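Local structure of sigma-C capsid protein (Avian reovirus, 2VRS) at residues Asp63-Ser68 with Tyr76-Gln81; Ala105-Arg110 with Leu145-Pro150. The protein forms the homotrimeric fibre of the avian reovirus capsid, attaches the virus to its host cell and induces apoptosis. All coordinates share one frame; numbering follows the deposited sequence.

Interaction 1 of 2, residues Asp63-Ser68 with Tyr76-Gln81; sequences DPYFCS and YSAEAQ
In Y65, CG lies anti to the carbonyl carbon, beside the backbone N (chi1 -71°), and the ring is turned nearly perpendicular to the CA-CB-CG plane. The CB of A78 sits over one face of this ring in a CH-pi contact. It is 3.5 Å from the ring centroid and displaced toward the rim beside CD1 and CE1, which it approaches equally closely. P64 carries the polar half of the contact. Its O accepts two backbone bonds, from S77 N at 2.9 Å and from A78 N, also at 2.9 Å. The first donor lies in the carbonyl plane but its bond is bent, 132° at the hydrogen. The second stands above that plane and makes the straighter bond, 160°. Y76 CB packs against the same oxygen and against Y65 O, each 3.3 Å away.

The contact lies in the triple beta-spiral region of the fibre shaft. Residues 63-68 enter the short hairpin of strands 68-69 and 73-74, and residues 76-81 leave it and run on into strand 81-92 of the C-terminal domain. D63 shapes the incoming turn. Its OD1 accepts from Y65 N in an Asx turn, and its O accepts from both F66 N and C67 N. On the S77 side, S68 CB and S77 CB meet at 3.8 Å. A water links C67 O to S77 OG, and another joins Y65 OH to E79 O. The trimer meets here too: F66 packs with F66 of both neighbouring subunits, and Y76 OH bonds D210 of the second subunit. Within the chain, R147 makes a cation-pi contact with the Y65 ring.

Interaction 2 of 2, residues Ala105-Arg110 with Leu145-Pro150; sequences AHCHGR and LARLVP
C107 and R147 meet where the C-terminal end of strand 98-108, in the antiparallel beta-barrel of the C-terminal domain, faces a 3-10 segment, residues 145-148, in the loop after strand 128-134. This side of the contact is apolar and buried. C107 SG lies 3.7 Å from R147 CB, and C107 CB lies 4.0 Å from R147 CD. Two residues earlier on the strand, A105 CB touches L148 CD2 at 4.1 Å. Y114 of strand 111-119 packs against both A105 and L148. The 3-10 segment is held by a bond from L148 N to L145 O.

Beyond C107 the contact turns polar and watery, and no direct hydrogen bond crosses it. The R147 chain bends at chi2 (-85°), which places CD beside the strand, and bends again at chi3. Its NE is 4.2 Å from G109 O, and a water fills the step by donating to G109 O and accepting from NE. A second water accepts from R147 NH1 and, weakly, from R110 NH1. Both waters lie at the edge of the R147 guanidinium, in its plane.

The two arginines cross at about a right angle, with guanidinium planes 86° apart. Such close like charges would be expected to repel, but partners outside the segments probably offset this. R110 NH1 forms a salt bridge with D63 OD2, and R110 NE bonds T211 O. R147 NH2 bonds T211 OG1. The C-terminal residue thus holds both side chains. R147 NH2 lies over one face of the R110 guanidinium, offset toward its rim and 3.3 Å from R110 NH2.

From the N terminus the chain runs through the coiled-coil helix 3-38 and into the beta-spiral. Interaction 1 closes first, round the short hairpin of strands 68-69 and 73-74. Strand 81-92 follows, and interaction 2 then closes a longer loop that includes strands 111-119, 121-124 and 128-134. The two loops lie in series; they neither nest nor cross. Their centres are about 11 Å apart and they touch. The salt bridge between D63 and R110 joins them, and Q81 O probably accepts a bond from C107 N. Together they join the end of the shaft to the base of the C-terminal domain, and both reach the second subunit.

Interaction 1 of 2, residues Asp63-Ser68 with Tyr76-Gln81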
# COMPACT_ATOMS: atom_id res chain seq x y z
N ASP C 63 -6.09 3.21 8.19
CA ASP C 63 -6.82 1.94 8.20
C ASP C 63 -5.79 0.88 8.51
O ASP C 63 -4.89 0.70 7.70
CB ASP C 63 -7.38 1.71 6.80
CG ASP C 63 -7.82 0.26 6.55
OD1 ASP C 63 -7.98 -0.50 7.52
OD2 ASP C 63 -7.99 -0.07 5.36
N PRO C 64 -5.92 0.16 9.65
CA PRO C 64 -4.91 -0.83 10.07
C PRO C 64 -4.80 -2.06 9.15
O PRO C 64 -3.79 -2.78 9.22
CB PRO C 64 -5.38 -1.25 11.47
CG PRO C 64 -6.81 -1.08 11.45
CD PRO C 64 -7.01 0.23 10.64
N TYR C 65 -5.76 -2.29 8.27
CA TYR C 65 -5.65 -3.36 7.26
C TYR C 65 -4.80 -2.91 6.08
O TYR C 65 -4.45 -3.73 5.24
CB TYR C 65 -7.02 -3.80 6.77
CG TYR C 65 -7.73 -4.58 7.84
CD1 TYR C 65 -7.50 -5.94 7.97
CD2 TYR C 65 -8.56 -3.95 8.77
CE1 TYR C 65 -8.08 -6.68 9.00
CE2 TYR C 65 -9.17 -4.68 9.79
CZ TYR C 65 -8.92 -6.03 9.89
OH TYR C 65 -9.50 -6.80 10.88
N PHE C 66 -4.48 -1.61 6.01
CA PHE C 66 -3.68 -1.08 4.92
C PHE C 66 -2.33 -0.51 5.37
O PHE C 66 -1.31 -0.68 4.70
CB PHE C 66 -4.45 0.01 4.16
CG PHE C 66 -3.64 0.64 3.03
CD1 PHE C 66 -3.26 -0.14 1.93
CD2 PHE C 66 -3.30 2.01 3.06
CE1 PHE C 66 -2.53 0.42 0.87
CE2 PHE C 66 -2.55 2.58 1.98
CZ PHE C 66 -2.18 1.77 0.91
N CYS C 67 -2.34 0.27 6.46
CA CYS C 67 -1.12 0.96 6.81
C CYS C 67 -1.05 1.17 8.33
O CYS C 67 -2.05 0.92 9.05
CB CYS C 67 -0.96 2.27 6.01
SG CYS C 67 -2.30 3.50 6.42
N SER C 68 0.13 1.60 8.79
CA SER C 68 0.42 1.82 10.20
C SER C 68 1.63 2.73 10.32
O SER C 68 2.28 3.05 9.33
CB SER C 68 0.69 0.47 10.90
OG SER C 68 1.86 -0.11 10.39
N TYR C 76 0.43 -2.77 6.71
CA TYR C 76 -0.68 -2.99 7.62
C TYR C 76 -0.24 -3.55 8.95
O TYR C 76 0.74 -4.28 9.01
CB TYR C 76 -1.66 -3.96 7.00
CG TYR C 76 -1.15 -5.38 6.77
CD1 TYR C 76 -0.61 -5.75 5.52
CD2 TYR C 76 -1.31 -6.36 7.75
CE1 TYR C 76 -0.18 -7.07 5.29
CE2 TYR C 76 -0.88 -7.69 7.57
CZ TYR C 76 -0.31 -8.02 6.31
OH TYR C 76 0.07 -9.31 6.02
N SER C 77 -0.98 -3.20 10.00
CA SER C 77 -0.73 -3.76 11.33
C SER C 77 -1.74 -4.83 11.70
O SER C 77 -1.49 -5.60 12.65
CB SER C 77 -0.77 -2.67 12.41
OG SER C 77 -1.97 -1.93 12.26
N ALA C 78 -2.90 -4.85 11.02
CA ALA C 78 -3.97 -5.79 11.36
C ALA C 78 -3.50 -7.23 11.32
O ALA C 78 -2.73 -7.63 10.41
CB ALA C 78 -5.18 -5.63 10.43
N GLU C 79 -3.99 -8.05 12.26
CA GLU C 79 -3.65 -9.48 12.17
C GLU C 79 -4.26 -10.14 10.92
O GLU C 79 -5.44 -9.99 10.63
CB GLU C 79 -4.15 -10.24 13.41
CG GLU C 79 -3.45 -9.73 14.65
CD GLU C 79 -3.56 -10.69 15.82
OE1 GLU C 79 -4.63 -11.30 15.95
OE2 GLU C 79 -2.59 -10.83 16.60
N ALA C 80 -3.43 -10.93 10.23
CA ALA C 80 -3.91 -11.84 9.21
C ALA C 80 -4.80 -12.93 9.82
O ALA C 80 -4.73 -13.22 11.04
CB ALA C 80 -2.68 -12.46 8.45
N GLN C 81 -5.61 -13.53 8.98
CA GLN C 81 -6.46 -14.64 9.37
C GLN C 81 -6.50 -15.68 8.28
O GLN C 81 -6.46 -15.35 7.10
CB GLN C 81 -7.93 -14.18 9.49
CG GLN C 81 -8.24 -13.08 10.42
CD GLN C 81 -9.68 -12.64 10.22
OE1 GLN C 81 -9.94 -11.52 9.77
NE2 GLN C 81 -10.62 -13.53 10.51
O HOH W 1 -7.50 -8.92 11.89
O HOH W 2 -2.56 1.22 11.75

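Interaction 2 of 2, residues Ala105-Arg110 with Leu145-Pro150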
# COMPACT_ATOMS: atom_id res chain seq x y z
N ALA C 105 -9.74 -19.06 3.13
CA ALA C 105 -9.56 -17.68 2.74
C ALA C 105 -8.44 -17.09 3.59
O ALA C 105 -8.56 -16.96 4.82
CB ALA C 105 -10.93 -16.89 2.89
N HIS C 106 -7.32 -16.78 2.94
CA HIS C 106 -6.19 -16.22 3.65
C HIS C 106 -6.24 -14.72 3.53
O HIS C 106 -6.04 -14.16 2.43
CB HIS C 106 -4.86 -16.79 3.08
CG HIS C 106 -3.64 -16.27 3.78
ND1 HIS C 106 -2.58 -15.71 3.11
CD2 HIS C 106 -3.32 -16.22 5.10
CE1 HIS C 106 -1.65 -15.33 3.98
NE2 HIS C 106 -2.07 -15.65 5.19
N CYS C 107 -6.50 -14.06 4.65
CA CYS C 107 -6.74 -12.60 4.63
C CYS C 107 -5.49 -11.96 5.18
O CYS C 107 -5.12 -12.20 6.33
CB CYS C 107 -7.96 -12.24 5.47
SG CYS C 107 -9.39 -13.24 5.07
N HIS C 108 -4.82 -11.16 4.38
CA HIS C 108 -3.57 -10.54 4.86
C HIS C 108 -3.58 -9.10 4.33
O HIS C 108 -3.55 -8.89 3.11
CB HIS C 108 -2.33 -11.36 4.42
CG HIS C 108 -2.25 -11.64 2.94
ND1 HIS C 108 -1.28 -11.11 2.13
CD2 HIS C 108 -3.04 -12.41 2.13
CE1 HIS C 108 -1.48 -11.49 0.88
NE2 HIS C 108 -2.53 -12.30 0.86
N GLY C 109 -3.67 -8.13 5.25
CA GLY C 109 -3.86 -6.77 4.83
C GLY C 109 -5.22 -6.75 4.15
O GLY C 109 -6.14 -7.50 4.55
N ARG C 110 -5.31 -5.99 3.08
CA ARG C 110 -6.59 -5.94 2.36
C ARG C 110 -6.61 -6.91 1.18
O ARG C 110 -7.41 -6.77 0.28
CB ARG C 110 -6.88 -4.52 1.89
CG ARG C 110 -7.07 -3.60 3.10
CD ARG C 110 -7.76 -2.26 2.75
NE ARG C 110 -9.17 -2.53 2.61
CZ ARG C 110 -10.07 -2.51 3.60
NH1 ARG C 110 -9.76 -2.11 4.83
NH2 ARG C 110 -11.31 -2.83 3.32
N LEU C 145 -16.97 -10.69 7.91
CA LEU C 145 -17.49 -10.62 6.50
C LEU C 145 -16.83 -9.59 5.57
O LEU C 145 -16.78 -9.78 4.32
CB LEU C 145 -19.02 -10.45 6.47
CG LEU C 145 -19.78 -11.13 5.32
CD1 LEU C 145 -19.31 -12.58 5.06
CD2 LEU C 145 -21.27 -11.10 5.57
N ALA C 146 -16.31 -8.52 6.16
CA ALA C 146 -15.71 -7.45 5.38
C ALA C 146 -14.54 -7.98 4.57
O ALA C 146 -14.25 -7.45 3.51
CB ALA C 146 -15.26 -6.34 6.28
N ARG C 147 -13.91 -9.05 5.05
CA ARG C 147 -12.70 -9.60 4.33
C ARG C 147 -13.07 -10.39 3.08
O ARG C 147 -12.16 -10.87 2.38
CB ARG C 147 -11.87 -10.48 5.24
CG ARG C 147 -11.41 -9.80 6.55
CD ARG C 147 -10.13 -8.99 6.42
NE ARG C 147 -10.21 -7.90 5.43
CZ ARG C 147 -10.75 -6.70 5.63
NH1 ARG C 147 -11.32 -6.39 6.80
NH2 ARG C 147 -10.74 -5.81 4.64
N LEU C 148 -14.37 -10.58 2.83
CA LEU C 148 -14.82 -11.41 1.71
C LEU C 148 -15.54 -10.57 0.68
O LEU C 148 -16.17 -11.08 -0.25
CB LEU C 148 -15.78 -12.53 2.21
CG LEU C 148 -15.23 -13.43 3.33
CD1 LEU C 148 -16.24 -14.52 3.68
CD2 LEU C 148 -13.87 -14.01 2.93
N VAL C 149 -15.51 -9.26 0.90
CA VAL C 149 -16.13 -8.28 -0.01
C VAL C 149 -15.05 -7.46 -0.72
O VAL C 149 -14.21 -6.81 -0.08
CB VAL C 149 -17.08 -7.29 0.77
CG1 VAL C 149 -17.70 -6.30 -0.21
CG2 VAL C 149 -18.21 -8.08 1.47
N PRO C 150 -15.05 -7.49 -2.07
CA PRO C 150 -14.05 -6.76 -2.84
C PRO C 150 -14.26 -5.24 -2.77
O PRO C 150 -15.41 -4.79 -2.57
CB PRO C 150 -14.31 -7.22 -4.27
CG PRO C 150 -15.83 -7.55 -4.27
CD PRO C 150 -16.01 -8.21 -2.93
O HOH W 3 -8.45 -8.82 3.17
O HOH W 4 -12.38 -3.31 6.73